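Side-chain contacts in flagellar motor switch protein FliG (Aquifex aeolicus, PDB 3HJL), which probably forms part of the rotor-mounted switch complex at the base of the bacterial flagellum, which is thought to take part in setting the direction of rotation: residues A[77-80]-A[81-84]; A[134-137]-A[138-142]. All blocks are in the same frame, centred on the assembly; numbering follows the deposited sequence.

Interaction 1 of 2, residues A[77-80]-A[81-84]; sequences KPEE and FIEN
Lys77 O accepts two backbone N-H groups. Phe81 N binds it at 3.2 Å and lies in the carbonyl plane. Glu80 N adds a weak bond. The same i to i+4 pattern runs on through Ile82 N to Pro78 O and Glu83 N to Glu79 O. Asn84 N then meets Glu80 O at 3.1 Å. These are the N-cap, Lys77, and the first two turns of helix 78-88, in the N-terminal domain of FliG. Pro78 follows the cap in the first turn, where its missing N-H costs no helix bond.

The Ile82 side chain lies against a backbone carbonyl. Its CG1 sits beside its own backbone N (chi1 -48°), which sets Ile82 CG1 3.2 Å from Pro78 O. CD1 then lies in plane at the edge of the Phe81 ring. The Glu79 side chain crosses that of Ile82 obliquely, with Glu79 OE2 4.2 Å from Ile82 CG1. The Phe81 ring swings off the turn, CG anti to the backbone N (chi1 178°). It packs on Leu65 and Ile68 of helix 54-70 and on Leu18 of helix 7-21.

The Asn84 amide folds back toward Glu80, with Asn84 CG 3.1 Å from Glu80 O. The amide does not bond to that oxygen; ND2 makes a weak bond to Ser21 O instead. Glu80 and Glu83 extend outward, Glu80 OE1 lying 6.3 Å from Glu83 OE2. Any repulsion between these like charges is probably slight at this distance.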
# COMPACT_ATOMS: atom_id res chain seq x y z
N LYS A 77 5.47 -34.07 -27.02
CA LYS A 77 4.96 -32.93 -26.25
C LYS A 77 5.34 -33.10 -24.77
O LYS A 77 4.51 -33.55 -23.96
CB LYS A 77 3.44 -32.84 -26.40
CG LYS A 77 2.99 -32.47 -27.82
CD LYS A 77 1.47 -32.54 -27.97
CE LYS A 77 1.04 -32.28 -29.41
NZ LYS A 77 -0.44 -32.38 -29.58
N PRO A 78 6.60 -32.76 -24.40
CA PRO A 78 7.06 -32.92 -23.01
C PRO A 78 6.34 -32.06 -21.99
O PRO A 78 6.20 -32.48 -20.85
CB PRO A 78 8.54 -32.53 -23.08
CG PRO A 78 8.67 -31.71 -24.28
CD PRO A 78 7.68 -32.24 -25.26
N GLU A 79 5.89 -30.87 -22.38
CA GLU A 79 5.19 -29.97 -21.44
C GLU A 79 3.79 -30.50 -21.11
O GLU A 79 3.28 -30.28 -20.01
CB GLU A 79 5.11 -28.54 -21.99
CG GLU A 79 5.13 -27.45 -20.91
CD GLU A 79 6.52 -27.21 -20.33
OE1 GLU A 79 7.42 -26.79 -21.10
OE2 GLU A 79 6.71 -27.41 -19.11
N GLU A 80 3.18 -31.19 -22.08
CA GLU A 80 1.88 -31.83 -21.89
C GLU A 80 2.00 -33.06 -20.97
O GLU A 80 1.06 -33.40 -20.26
CB GLU A 80 1.28 -32.23 -23.24
CG GLU A 80 -0.17 -32.67 -23.18
CD GLU A 80 -0.84 -32.70 -24.55
OE1 GLU A 80 -0.83 -31.65 -25.25
OE2 GLU A 80 -1.40 -33.75 -24.92
N PHE A 81 3.15 -33.73 -21.02
CA PHE A 81 3.48 -34.81 -20.09
C PHE A 81 3.58 -34.29 -18.64
O PHE A 81 3.03 -34.91 -17.73
CB PHE A 81 4.79 -35.49 -20.53
CG PHE A 81 5.26 -36.59 -19.62
CD1 PHE A 81 4.78 -37.88 -19.77
CD2 PHE A 81 6.26 -36.35 -18.68
CE1 PHE A 81 5.25 -38.91 -18.96
CE2 PHE A 81 6.73 -37.38 -17.87
CZ PHE A 81 6.22 -38.66 -18.01
N ILE A 82 4.25 -33.15 -18.45
CA ILE A 82 4.41 -32.55 -17.10
C ILE A 82 3.04 -32.20 -16.49
O ILE A 82 2.80 -32.47 -15.32
CB ILE A 82 5.31 -31.23 -17.09
CG1 ILE A 82 6.63 -31.37 -17.86
CG2 ILE A 82 5.60 -30.78 -15.67
CD1 ILE A 82 7.33 -32.72 -17.74
N GLU A 83 2.17 -31.60 -17.30
CA GLU A 83 0.82 -31.21 -16.86
C GLU A 83 -0.02 -32.43 -16.50
O GLU A 83 -0.77 -32.39 -15.52
CB GLU A 83 0.10 -30.37 -17.94
CG GLU A 83 -1.24 -29.73 -17.48
CD GLU A 83 -2.02 -29.05 -18.62
OE1 GLU A 83 -3.22 -28.76 -18.43
OE2 GLU A 83 -1.44 -28.80 -19.70
N ASN A 84 0.09 -33.50 -17.29
CA ASN A 84 -0.64 -34.74 -17.01
C ASN A 84 -0.23 -35.37 -15.67
O ASN A 84 -1.09 -35.87 -14.95
CB ASN A 84 -0.48 -35.76 -18.14
CG ASN A 84 -1.17 -35.33 -19.43
OD1 ASN A 84 -1.85 -34.31 -19.48
ND2 ASN A 84 -0.95 -36.08 -20.49

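Interaction 2 of 2, residues A[134-137]-A[138-142]; sequences ALFL and SQLSP
Ser138 OG gives its proton to Leu135 O at 2.8 Å. It approaches from above the carbonyl plane, 40° out of it. Ser138 OG in turn accepts Gln139 NE2 at 3.1 Å, through an almost straight bond (174°) in the amide plane of Gln139. The hydroxyl reaches the helix because OG lies between the backbone N and the carbonyl carbon (chi1 80°). Gln139 is bent at chi2, which brings its amide back to the serine. With an alanine in place of Ser138, Leu135 O would probably lose its hydroxyl donor, and the Gln139 amide its acceptor, leaving it freer to turn.

This polar side, with Ser138 and Gln139 partly exposed, is held by directed bonds rather than by close packing. Packing is closer at Leu140. Leu140 CD1 touches Leu137 CD2 at 3.6 Å and Phe136 CE2 at 3.8 Å. Phe136 and Leu137 are buried. Ile113 of helix 93-114 covers Phe136 and Leu140, Ile148 of helix 142-150 meets both leucines, and Val160 and Ile164 of helix 154-166 pack on Leu137.

The contact is the C-terminal end of helix 130-137 and the turn that leads to helix 142-150, in the FliG middle domain. Ser138 N still makes a helical bond to Ala134 O at 2.9 Å. A type I turn follows, closed by Leu140 N on Leu137 O at 3.1 Å. A water donates to both Leu137 O and Leu140 O. Ser141 is the next N-cap, and its OG holds Lys144 N weakly and bonds Glu114. The carbonyls at the helix end thus find donors in a hydroxyl, the turn and a water, while Phe136 and Leu137 are buried against neighbouring helices.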
# COMPACT_ATOMS: atom_id res chain seq x y z
N ALA A 134 -17.12 -5.20 -18.15
CA ALA A 134 -17.76 -6.52 -18.24
C ALA A 134 -17.10 -7.52 -17.30
O ALA A 134 -17.79 -8.24 -16.59
CB ALA A 134 -17.71 -7.03 -19.66
N LEU A 135 -15.77 -7.57 -17.33
CA LEU A 135 -15.00 -8.45 -16.44
C LEU A 135 -15.27 -8.15 -14.96
O LEU A 135 -15.34 -9.08 -14.15
CB LEU A 135 -13.49 -8.35 -16.74
CG LEU A 135 -12.99 -9.10 -17.98
CD1 LEU A 135 -11.68 -8.50 -18.52
CD2 LEU A 135 -12.83 -10.58 -17.65
N PHE A 136 -15.38 -6.87 -14.63
CA PHE A 136 -15.68 -6.42 -13.25
C PHE A 136 -17.12 -6.78 -12.84
O PHE A 136 -17.34 -7.35 -11.76
CB PHE A 136 -15.48 -4.90 -13.14
CG PHE A 136 -15.59 -4.35 -11.74
CD1 PHE A 136 -14.54 -4.44 -10.85
CD2 PHE A 136 -16.74 -3.68 -11.33
CE1 PHE A 136 -14.63 -3.92 -9.57
CE2 PHE A 136 -16.84 -3.15 -10.04
CZ PHE A 136 -15.78 -3.27 -9.17
N LEU A 137 -18.09 -6.43 -13.68
CA LEU A 137 -19.49 -6.73 -13.41
C LEU A 137 -19.80 -8.23 -13.38
O LEU A 137 -20.67 -8.64 -12.63
CB LEU A 137 -20.43 -6.02 -14.41
CG LEU A 137 -20.55 -4.49 -14.33
CD1 LEU A 137 -21.69 -4.01 -15.21
CD2 LEU A 137 -20.77 -4.00 -12.92
N SER A 138 -19.06 -9.03 -14.15
CA SER A 138 -19.23 -10.50 -14.15
C SER A 138 -19.07 -11.12 -12.75
O SER A 138 -19.65 -12.16 -12.47
CB SER A 138 -18.24 -11.20 -15.10
OG SER A 138 -16.95 -11.34 -14.50
N GLN A 139 -18.27 -10.48 -11.88
CA GLN A 139 -17.99 -10.97 -10.53
C GLN A 139 -18.88 -10.40 -9.43
O GLN A 139 -18.75 -10.82 -8.28
CB GLN A 139 -16.52 -10.68 -10.17
CG GLN A 139 -15.51 -11.36 -11.08
CD GLN A 139 -15.69 -12.85 -11.11
OE1 GLN A 139 -15.33 -13.55 -10.16
NE2 GLN A 139 -16.28 -13.34 -12.19
N LEU A 140 -19.77 -9.46 -9.76
CA LEU A 140 -20.65 -8.84 -8.78
C LEU A 140 -21.99 -9.57 -8.73
O LEU A 140 -22.27 -10.40 -9.58
CB LEU A 140 -20.89 -7.37 -9.11
CG LEU A 140 -19.69 -6.44 -9.14
CD1 LEU A 140 -20.15 -5.03 -9.55
CD2 LEU A 140 -18.96 -6.41 -7.81
N SER A 141 -22.80 -9.26 -7.71
CA SER A 141 -24.12 -9.86 -7.59
C SER A 141 -25.00 -9.26 -8.70
O SER A 141 -24.80 -8.10 -9.07
CB SER A 141 -24.72 -9.58 -6.20
OG SER A 141 -25.16 -8.24 -6.07
N PRO A 142 -25.92 -10.07 -9.28
CA PRO A 142 -26.81 -9.59 -10.36
C PRO A 142 -27.49 -8.25 -10.11
O PRO A 142 -27.67 -7.47 -11.05
CB PRO A 142 -27.86 -10.69 -10.45
CG PRO A 142 -27.20 -11.92 -9.95
CD PRO A 142 -26.11 -11.50 -9.00
O HOH W 1 -23.13 -9.85 -12.14

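Interactions 1 and 2 lie at different helix ends in different domains of FliG. Residues 77-84 start helix 78-88 in the N-terminal domain. Residues 134-142 end helix 130-137 in the middle domain and lead into the next helix. The centres are 34 Å apart, the nearest atoms about 21 Å, and the two do not touch. Helix 93-114 lies between them in the chain, and its later part packs against interaction 2. That contact is also the one near the EHPQR motif: the side chain of Ala134 is about 4 Å from that of Arg163. Interaction 1 lies away from these motif residues, at the surface.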